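Local coordinates for protein NAD(P)H-FMN oxidoreductase (Bacillus subtilis, PDB 5LVA) that binds flavin mononucleotide and probably acts as a flavin or quinone reductase that draws electrons from NAD(P)H, at residues P29-R34 with H169-F174; E126-F131 with T140-P145. All coordinates share one frame; numbering follows the deposited sequence.

Contact 1 (P29-R34 with H169-F174); sequences PGITLR and HVLKSF
I31 and L171 meet without any polar bond between their segments; what joins 29-34 to 169-174 is purely apolar. The far methyl of I31 does the touching: CD1 of I31 lies 3.5 Å from CD2 of L171, and the two side chains cross at about a right angle. CD1 gets there because CG1 of I31 is turned opposite the carbonyl carbon (chi1 -57°) and heads for the helix. On the L171 side, CB does not point at the strand, and it is the CD2 branch that closes the gap. V170, one residue earlier, aims its CB at the strand but stays a looser neighbour, with CG1 4.5 Å from CD1 of I31. Just past this point the helix stops: K172 is the first residue to leave helical angles, and its N makes only a weak bond to H169 O. I31 is also packed by V3 and V5 of strand 3-7 and by L25, so the tip of the helix adds one more wall to a side chain already held by its sheet neighbour. This is the packing of a flavodoxin-like fold, where the C-terminal helix lies against the central parallel sheet and here reaches its edge strand 31-35.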
ATOM      1  N   PRO A  29       7.327 -12.266 -11.990  1.00 60.53           N
ATOM      2  CA  PRO A  29       8.310 -11.356 -12.570  1.00 55.16           C
ATOM      3  C   PRO A  29       7.744  -9.948 -12.583  1.00 49.92           C
ATOM      4  O   PRO A  29       6.528  -9.773 -12.670  1.00 50.91           O
ATOM      5  CB  PRO A  29       8.504 -11.895 -13.988  1.00 52.89           C
ATOM      6  CG  PRO A  29       8.009 -13.298 -13.936  1.00 55.64           C
ATOM      7  CD  PRO A  29       6.898 -13.299 -12.943  1.00 61.71           C
ATOM      8  N   GLY A  30       8.618  -8.957 -12.469  1.00 50.59           N
ATOM      9  CA  GLY A  30       8.188  -7.575 -12.446  1.00 44.78           C
ATOM     10  C   GLY A  30       7.953  -7.043 -11.047  1.00 38.70           C
ATOM     11  O   GLY A  30       8.046  -5.843 -10.820  1.00 36.06           O
ATOM     12  N   ILE A  31       7.650  -7.936 -10.111  1.00 33.72           N
ATOM     13  CA  ILE A  31       7.368  -7.531  -8.746  1.00 31.90           C
ATOM     14  C   ILE A  31       8.627  -7.420  -7.911  1.00 29.96           C
ATOM     15  O   ILE A  31       9.423  -8.343  -7.845  1.00 29.37           O
ATOM     16  CB  ILE A  31       6.426  -8.513  -8.031  1.00 37.90           C
ATOM     17  CG1 ILE A  31       5.123  -8.681  -8.791  1.00 36.52           C
ATOM     18  CG2 ILE A  31       6.115  -8.005  -6.650  1.00 32.66           C
ATOM     19  CD1 ILE A  31       4.303  -7.457  -8.784  1.00 34.70           C
ATOM     20  N   THR A  32       8.785  -6.274  -7.270  1.00 29.83           N
ATOM     21  CA  THR A  32       9.762  -6.080  -6.215  1.00 22.56           C
ATOM     22  C   THR A  32       9.022  -5.941  -4.890  1.00 24.27           C
ATOM     23  O   THR A  32       8.452  -4.894  -4.616  1.00 28.06           O
ATOM     24  CB  THR A  32      10.593  -4.828  -6.463  1.00 19.04           C
ATOM     25  OG1 THR A  32      11.053  -4.829  -7.811  1.00 27.63           O
ATOM     26  CG2 THR A  32      11.754  -4.736  -5.519  1.00 17.62           C
ATOM     27  N   LEU A  33       9.001  -6.984  -4.072  1.00 26.61           N
ATOM     28  CA  LEU A  33       8.324  -6.870  -2.787  1.00 26.60           C
ATOM     29  C   LEU A  33       9.332  -6.510  -1.720  1.00 25.79           C
ATOM     30  O   LEU A  33      10.456  -6.967  -1.749  1.00 31.54           O
ATOM     31  CB  LEU A  33       7.578  -8.154  -2.425  1.00 24.00           C
ATOM     32  CG  LEU A  33       6.670  -7.986  -1.202  1.00 30.34           C
ATOM     33  CD1 LEU A  33       5.337  -8.660  -1.424  1.00 31.27           C
ATOM     34  CD2 LEU A  33       7.311  -8.540   0.045  1.00 30.03           C
ATOM     35  N   ARG A  34       8.928  -5.645  -0.803  1.00 27.88           N
ATOM     36  CA  ARG A  34       9.792  -5.212   0.274  1.00 24.02           C
ATOM     37  C   ARG A  34       9.014  -5.178   1.578  1.00 24.31           C
ATOM     38  O   ARG A  34       7.836  -4.855   1.605  1.00 25.93           O
ATOM     39  CB  ARG A  34      10.396  -3.845  -0.023  1.00 20.08           C
ATOM     40  CG  ARG A  34      11.343  -3.829  -1.188  1.00 27.74           C
ATOM     41  CD  ARG A  34      11.910  -2.439  -1.422  1.00 25.86           C
ATOM     42  NE  ARG A  34      12.762  -2.008  -0.324  1.00 27.52           N
ATOM     43  CZ  ARG A  34      12.789  -0.775   0.164  1.00 24.84           C
ATOM     44  NH1 ARG A  34      12.003   0.154  -0.348  1.00 24.62           N
ATOM     45  NH2 ARG A  34      13.592  -0.471   1.171  1.00 23.94           N
ATOM     46  N   HIS A 169      -5.247  -8.059  -8.794  1.00 27.78           N
ATOM     47  CA  HIS A 169      -5.488  -6.629  -8.747  1.00 27.78           C
ATOM     48  C   HIS A 169      -4.208  -5.825  -8.865  1.00 24.26           C
ATOM     49  O   HIS A 169      -4.156  -4.826  -9.561  1.00 27.19           O
ATOM     50  CB  HIS A 169      -6.201  -6.253  -7.458  1.00 24.96           C
ATOM     51  CG  HIS A 169      -6.846  -4.907  -7.511  1.00 25.89           C
ATOM     52  ND1 HIS A 169      -6.190  -3.754  -7.151  1.00 21.92           N
ATOM     53  CD2 HIS A 169      -8.085  -4.531  -7.906  1.00 21.20           C
ATOM     54  CE1 HIS A 169      -7.000  -2.724  -7.302  1.00 21.60           C
ATOM     55  NE2 HIS A 169      -8.155  -3.171  -7.761  1.00 24.40           N
ATOM     56  N   VAL A 170      -3.180  -6.274  -8.169  1.00 25.19           N
ATOM     57  CA  VAL A 170      -1.891  -5.605  -8.162  1.00 27.79           C
ATOM     58  C   VAL A 170      -1.222  -5.670  -9.536  1.00 27.78           C
ATOM     59  O   VAL A 170      -0.431  -4.811  -9.888  1.00 28.71           O
ATOM     60  CB  VAL A 170      -0.972  -6.226  -7.075  1.00 25.87           C
ATOM     61  CG1 VAL A 170       0.466  -5.801  -7.253  1.00 29.72           C
ATOM     62  CG2 VAL A 170      -1.474  -5.842  -5.698  1.00 23.79           C
ATOM     63  N   LEU A 171      -1.572  -6.678 -10.324  1.00 28.08           N
ATOM     64  CA  LEU A 171      -0.939  -6.896 -11.620  1.00 26.08           C
ATOM     65  C   LEU A 171      -1.826  -6.427 -12.760  1.00 29.25           C
ATOM     66  O   LEU A 171      -1.393  -6.339 -13.904  1.00 34.27           O
ATOM     67  CB  LEU A 171      -0.600  -8.375 -11.793  1.00 28.79           C
ATOM     68  CG  LEU A 171       0.418  -8.951 -10.805  1.00 28.48           C
ATOM     69  CD1 LEU A 171       0.507 -10.461 -10.949  1.00 37.04           C
ATOM     70  CD2 LEU A 171       1.768  -8.326 -11.040  1.00 27.82           C
ATOM     71  N   LYS A 172      -3.071  -6.127 -12.431  1.00 30.99           N
ATOM     72  CA  LYS A 172      -4.063  -5.645 -13.387  1.00 32.75           C
ATOM     73  C   LYS A 172      -3.648  -4.342 -14.055  1.00 33.94           C
ATOM     74  O   LYS A 172      -3.025  -3.484 -13.436  1.00 41.58           O
ATOM     75  CB  LYS A 172      -5.399  -5.457 -12.672  1.00 30.11           C
ATOM     76  CG  LYS A 172      -6.599  -5.300 -13.555  1.00 32.56           C
ATOM     77  CD  LYS A 172      -7.769  -4.804 -12.733  1.00 28.41           C
ATOM     78  CE  LYS A 172      -9.080  -5.352 -13.243  1.00 35.02           C
ATOM     79  NZ  LYS A 172      -9.947  -4.237 -13.730  1.00 48.48           N
ATOM     80  N   SER A 173      -3.991  -4.195 -15.325  1.00 36.75           N
ATOM     81  CA  SER A 173      -3.759  -2.936 -16.017  1.00 36.95           C
ATOM     82  C   SER A 173      -5.082  -2.164 -16.084  1.00 37.86           C
ATOM     83  O   SER A 173      -6.139  -2.750 -16.294  1.00 40.66           O
ATOM     84  CB  SER A 173      -3.184  -3.178 -17.410  1.00 32.05           C
ATOM     85  OG  SER A 173      -4.227  -3.392 -18.340  1.00 48.91           O
ATOM     86  N   PHE A 174      -5.022  -0.853 -15.888  1.00 33.71           N
ATOM     87  CA  PHE A 174      -6.227  -0.080 -15.632  1.00 32.20           C
ATOM     88  C   PHE A 174      -6.526   0.944 -16.719  1.00 36.76           C
ATOM     89  O   PHE A 174      -5.710   1.170 -17.605  1.00 43.25           O
ATOM     90  CB  PHE A 174      -6.107   0.626 -14.289  1.00 33.68           C
ATOM     91  CG  PHE A 174      -6.326  -0.266 -13.114  1.00 25.34           C
ATOM     92  CD1 PHE A 174      -5.258  -0.801 -12.425  1.00 23.29           C
ATOM     93  CD2 PHE A 174      -7.602  -0.554 -12.684  1.00 24.52           C
ATOM     94  CE1 PHE A 174      -5.459  -1.617 -11.335  1.00 26.77           C
ATOM     95  CE2 PHE A 174      -7.807  -1.373 -11.594  1.00 28.24           C
ATOM     96  CZ  PHE A 174      -6.733  -1.909 -10.919  1.00 24.16           C
TER

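Contact 2 (E126-F131 with T140-P145); sequences ELLRPF and TTYLPP
L128 is the pivot here, and its CD1 methyl meets two residues of 140-145. It sits 4.0 Å from CB of P145 and 4.2 Å from OH of Y142, the latter a plain van der Waals approach of a methyl to a hydroxyl oxygen. L128 and Y142 cross at about a right angle, while L128 and the P145 ring pass at a slant. Nothing polar links the segments. F131 takes part through its backbone: its carbonyl carbon C lies 4.4 Å from CE1 of Y142, while its phenyl ring leads away to meet the ring of F64, the two planes at about 40°. The tyrosine reaches the leucine with its OH and passes the backbone of F131 with CE1; CG anti to the backbone N (chi1 -169°) swings the ring off the strand toward 126-131.

One step further out, the turn of the main chain sets up the leucine. L128 is the first residue beyond helix 124-127 and also holds the N-cap position of helix 129-138; F131 N bonds to L128 O at 3.0 Å in the first turn of the second helix, and a weak R129 N to E126 O bond spans the break. Q132 and S135 of helix 129-138 touch Y142 farther along, and the hydroxyls of S135 and T140 are hydrogen-bonded to each other near the start of the strand. L128 also packs on V103 of strand 100-106, and L66, which binds FMN, has its side chain about 5 Å away. Strand 141-148 borders the parallel sheet, bonded through T141 and L143 to K99 and F101; in this beta-alpha-beta crossover of the flavodoxin-like fold, the junction of helices 124-127 and 129-138 packs over strands 100-106 and 141-148.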
ATOM      1  N   GLU A 126     -13.399   7.213   1.289  1.00 22.28           N
ATOM      2  CA  GLU A 126     -13.355   8.402   2.121  1.00 16.71           C
ATOM      3  C   GLU A 126     -12.194   8.349   3.102  1.00 18.98           C
ATOM      4  O   GLU A 126     -11.499   9.328   3.310  1.00 22.38           O
ATOM      5  CB  GLU A 126     -14.671   8.573   2.886  1.00 18.88           C
ATOM      6  CG  GLU A 126     -15.905   8.782   2.020  1.00 15.63           C
ATOM      7  CD  GLU A 126     -17.173   8.762   2.836  1.00 24.99           C
ATOM      8  OE1 GLU A 126     -17.361   9.682   3.658  1.00 31.01           O
ATOM      9  OE2 GLU A 126     -17.974   7.817   2.677  1.00 22.83           O
ATOM     10  N   LEU A 127     -12.001   7.198   3.725  1.00 20.38           N
ATOM     11  CA  LEU A 127     -10.981   7.048   4.747  1.00 14.47           C
ATOM     12  C   LEU A 127      -9.571   7.123   4.161  1.00 17.65           C
ATOM     13  O   LEU A 127      -8.659   7.639   4.785  1.00 18.28           O
ATOM     14  CB  LEU A 127     -11.208   5.746   5.491  1.00 16.40           C
ATOM     15  CG  LEU A 127     -12.484   5.761   6.337  1.00 18.79           C
ATOM     16  CD1 LEU A 127     -12.735   4.431   7.018  1.00 11.03           C
ATOM     17  CD2 LEU A 127     -12.429   6.868   7.381  1.00 15.85           C
ATOM     18  N   LEU A 128      -9.401   6.641   2.943  1.00 17.71           N
ATOM     19  CA  LEU A 128      -8.090   6.658   2.330  1.00 14.66           C
ATOM     20  C   LEU A 128      -7.746   7.968   1.651  1.00 16.20           C
ATOM     21  O   LEU A 128      -6.762   8.052   0.922  1.00 18.13           O
ATOM     22  CB  LEU A 128      -7.965   5.525   1.312  1.00 16.18           C
ATOM     23  CG  LEU A 128      -7.970   4.087   1.833  1.00 17.21           C
ATOM     24  CD1 LEU A 128      -7.800   3.095   0.699  1.00 13.42           C
ATOM     25  CD2 LEU A 128      -6.893   3.906   2.880  1.00 15.22           C
ATOM     26  N   ARG A 129      -8.536   9.006   1.886  1.00 19.27           N
ATOM     27  CA  ARG A 129      -8.329  10.239   1.140  1.00 15.15           C
ATOM     28  C   ARG A 129      -6.975  10.911   1.352  1.00 17.74           C
ATOM     29  O   ARG A 129      -6.463  11.520   0.415  1.00 19.23           O
ATOM     30  CB  ARG A 129      -9.427  11.260   1.435  1.00 18.53           C
ATOM     31  CG  ARG A 129      -9.719  12.102   0.210  1.00 16.41           C
ATOM     32  CD  ARG A 129     -11.063  12.680   0.220  1.00 25.20           C
ATOM     33  NE  ARG A 129     -12.194  11.804  -0.058  1.00 27.47           N
ATOM     34  CZ  ARG A 129     -12.429  11.192  -1.208  1.00 22.40           C
ATOM     35  NH1 ARG A 129     -11.550  11.245  -2.184  1.00 25.21           N
ATOM     36  NH2 ARG A 129     -13.526  10.472  -1.351  1.00 25.58           N
ATOM     37  N   PRO A 130      -6.396  10.832   2.568  1.00 16.73           N
ATOM     38  CA  PRO A 130      -5.037  11.379   2.661  1.00 17.71           C
ATOM     39  C   PRO A 130      -4.066  10.789   1.640  1.00 19.62           C
ATOM     40  O   PRO A 130      -3.222  11.507   1.123  1.00 19.95           O
ATOM     41  CB  PRO A 130      -4.616  11.009   4.082  1.00 16.70           C
ATOM     42  CG  PRO A 130      -5.867  11.012   4.830  1.00 16.36           C
ATOM     43  CD  PRO A 130      -6.918  10.484   3.903  1.00 15.46           C
ATOM     44  N   PHE A 131      -4.205   9.505   1.336  1.00 19.65           N
ATOM     45  CA  PHE A 131      -3.264   8.864   0.432  1.00 16.95           C
ATOM     46  C   PHE A 131      -3.520   9.276  -1.001  1.00 17.84           C
ATOM     47  O   PHE A 131      -2.584   9.432  -1.771  1.00 21.21           O
ATOM     48  CB  PHE A 131      -3.315   7.342   0.585  1.00 16.62           C
ATOM     49  CG  PHE A 131      -2.963   6.876   1.960  1.00 16.82           C
ATOM     50  CD1 PHE A 131      -1.648   6.850   2.375  1.00 14.21           C
ATOM     51  CD2 PHE A 131      -3.943   6.487   2.848  1.00 19.06           C
ATOM     52  CE1 PHE A 131      -1.310   6.445   3.625  1.00 17.21           C
ATOM     53  CE2 PHE A 131      -3.602   6.079   4.115  1.00 19.86           C
ATOM     54  CZ  PHE A 131      -2.280   6.053   4.499  1.00 19.71           C
ATOM     55  N   THR A 140       1.211  11.317  -9.437  1.00 23.38           N
ATOM     56  CA  THR A 140       0.954   9.940  -9.817  1.00 22.28           C
ATOM     57  C   THR A 140      -0.518   9.725 -10.156  1.00 25.24           C
ATOM     58  O   THR A 140      -1.364  10.535  -9.805  1.00 25.94           O
ATOM     59  CB  THR A 140       1.378   8.984  -8.712  1.00 19.72           C
ATOM     60  OG1 THR A 140       0.830   9.427  -7.474  1.00 21.10           O
ATOM     61  CG2 THR A 140       2.869   8.985  -8.586  1.00 19.97           C
ATOM     62  N   THR A 141      -0.814   8.636 -10.850  1.00 21.35           N
ATOM     63  CA  THR A 141      -2.184   8.289 -11.184  1.00 19.94           C
ATOM     64  C   THR A 141      -2.758   7.370 -10.114  1.00 22.72           C
ATOM     65  O   THR A 141      -2.216   6.290  -9.875  1.00 20.11           O
ATOM     66  CB  THR A 141      -2.257   7.599 -12.545  1.00 26.11           C
ATOM     67  OG1 THR A 141      -1.757   8.480 -13.553  1.00 25.86           O
ATOM     68  CG2 THR A 141      -3.688   7.188 -12.874  1.00 19.03           C
ATOM     69  N   TYR A 142      -3.847   7.797  -9.474  1.00 20.68           N
ATOM     70  CA  TYR A 142      -4.415   7.041  -8.366  1.00 19.91           C
ATOM     71  C   TYR A 142      -5.335   5.933  -8.859  1.00 21.08           C
ATOM     72  O   TYR A 142      -6.379   6.195  -9.422  1.00 25.64           O
ATOM     73  CB  TYR A 142      -5.172   7.956  -7.400  1.00 19.45           C
ATOM     74  CG  TYR A 142      -5.546   7.253  -6.122  1.00 20.54           C
ATOM     75  CD1 TYR A 142      -4.589   6.996  -5.154  1.00 20.25           C
ATOM     76  CD2 TYR A 142      -6.844   6.806  -5.895  1.00 20.80           C
ATOM     77  CE1 TYR A 142      -4.906   6.332  -3.987  1.00 17.83           C
ATOM     78  CE2 TYR A 142      -7.174   6.146  -4.732  1.00 18.22           C
ATOM     79  CZ  TYR A 142      -6.188   5.905  -3.780  1.00 21.41           C
ATOM     80  OH  TYR A 142      -6.467   5.249  -2.607  1.00 21.12           O
ATOM     81  N   LEU A 143      -4.925   4.691  -8.630  1.00 21.08           N
ATOM     82  CA  LEU A 143      -5.663   3.502  -9.045  1.00 23.84           C
ATOM     83  C   LEU A 143      -6.619   3.056  -7.949  1.00 22.89           C
ATOM     84  O   LEU A 143      -6.411   3.385  -6.792  1.00 26.22           O
ATOM     85  CB  LEU A 143      -4.684   2.376  -9.380  1.00 21.87           C
ATOM     86  CG  LEU A 143      -3.625   2.639 -10.441  1.00 24.05           C
ATOM     87  CD1 LEU A 143      -2.708   1.444 -10.544  1.00 21.56           C
ATOM     88  CD2 LEU A 143      -4.264   2.912 -11.769  1.00 19.04           C
ATOM     89  N   PRO A 144      -7.667   2.299  -8.302  1.00 23.24           N
ATOM     90  CA  PRO A 144      -8.581   1.811  -7.270  1.00 21.31           C
ATOM     91  C   PRO A 144      -7.841   0.933  -6.277  1.00 23.42           C
ATOM     92  O   PRO A 144      -7.004   0.142  -6.696  1.00 24.62           O
ATOM     93  CB  PRO A 144      -9.593   0.982  -8.054  1.00 21.34           C
ATOM     94  CG  PRO A 144      -9.390   1.330  -9.457  1.00 23.03           C
ATOM     95  CD  PRO A 144      -7.991   1.737  -9.618  1.00 19.09           C
ATOM     96  N   PRO A 145      -8.142   1.059  -4.984  1.00 20.97           N
ATOM     97  CA  PRO A 145      -7.369   0.269  -4.026  1.00 20.23           C
ATOM     98  C   PRO A 145      -7.698  -1.219  -4.086  1.00 22.72           C
ATOM     99  O   PRO A 145      -8.703  -1.630  -4.674  1.00 24.84           O
ATOM    100  CB  PRO A 145      -7.787   0.863  -2.680  1.00 16.65           C
ATOM    101  CG  PRO A 145      -9.141   1.324  -2.903  1.00 17.58           C
ATOM    102  CD  PRO A 145      -9.225   1.800  -4.327  1.00 19.86           C
TER

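From the N terminus, strand 3-7 and helix 17-23 come first, and then 29-34 opens the loop that contact 1 closes only when the chain reaches 169-174, with 134 residues in between. Contact 2 is nested inside that loop and is itself far more local: 126-131 and 140-145 are separated by just eight residues, seven of them helical. Each has one segment on an outermost strand of the five-stranded parallel sheet, 31-35 for contact 1 and 141-148 for contact 2, their centres about 17 Å apart. Helix 156-171 follows strand 141-148 and reaches strand 31-35. The C-terminal tail then comes back, F174 CE2 lying 3.7 Å from P144 CD, so the two contacts touch through the tail and through H169 near the helix end.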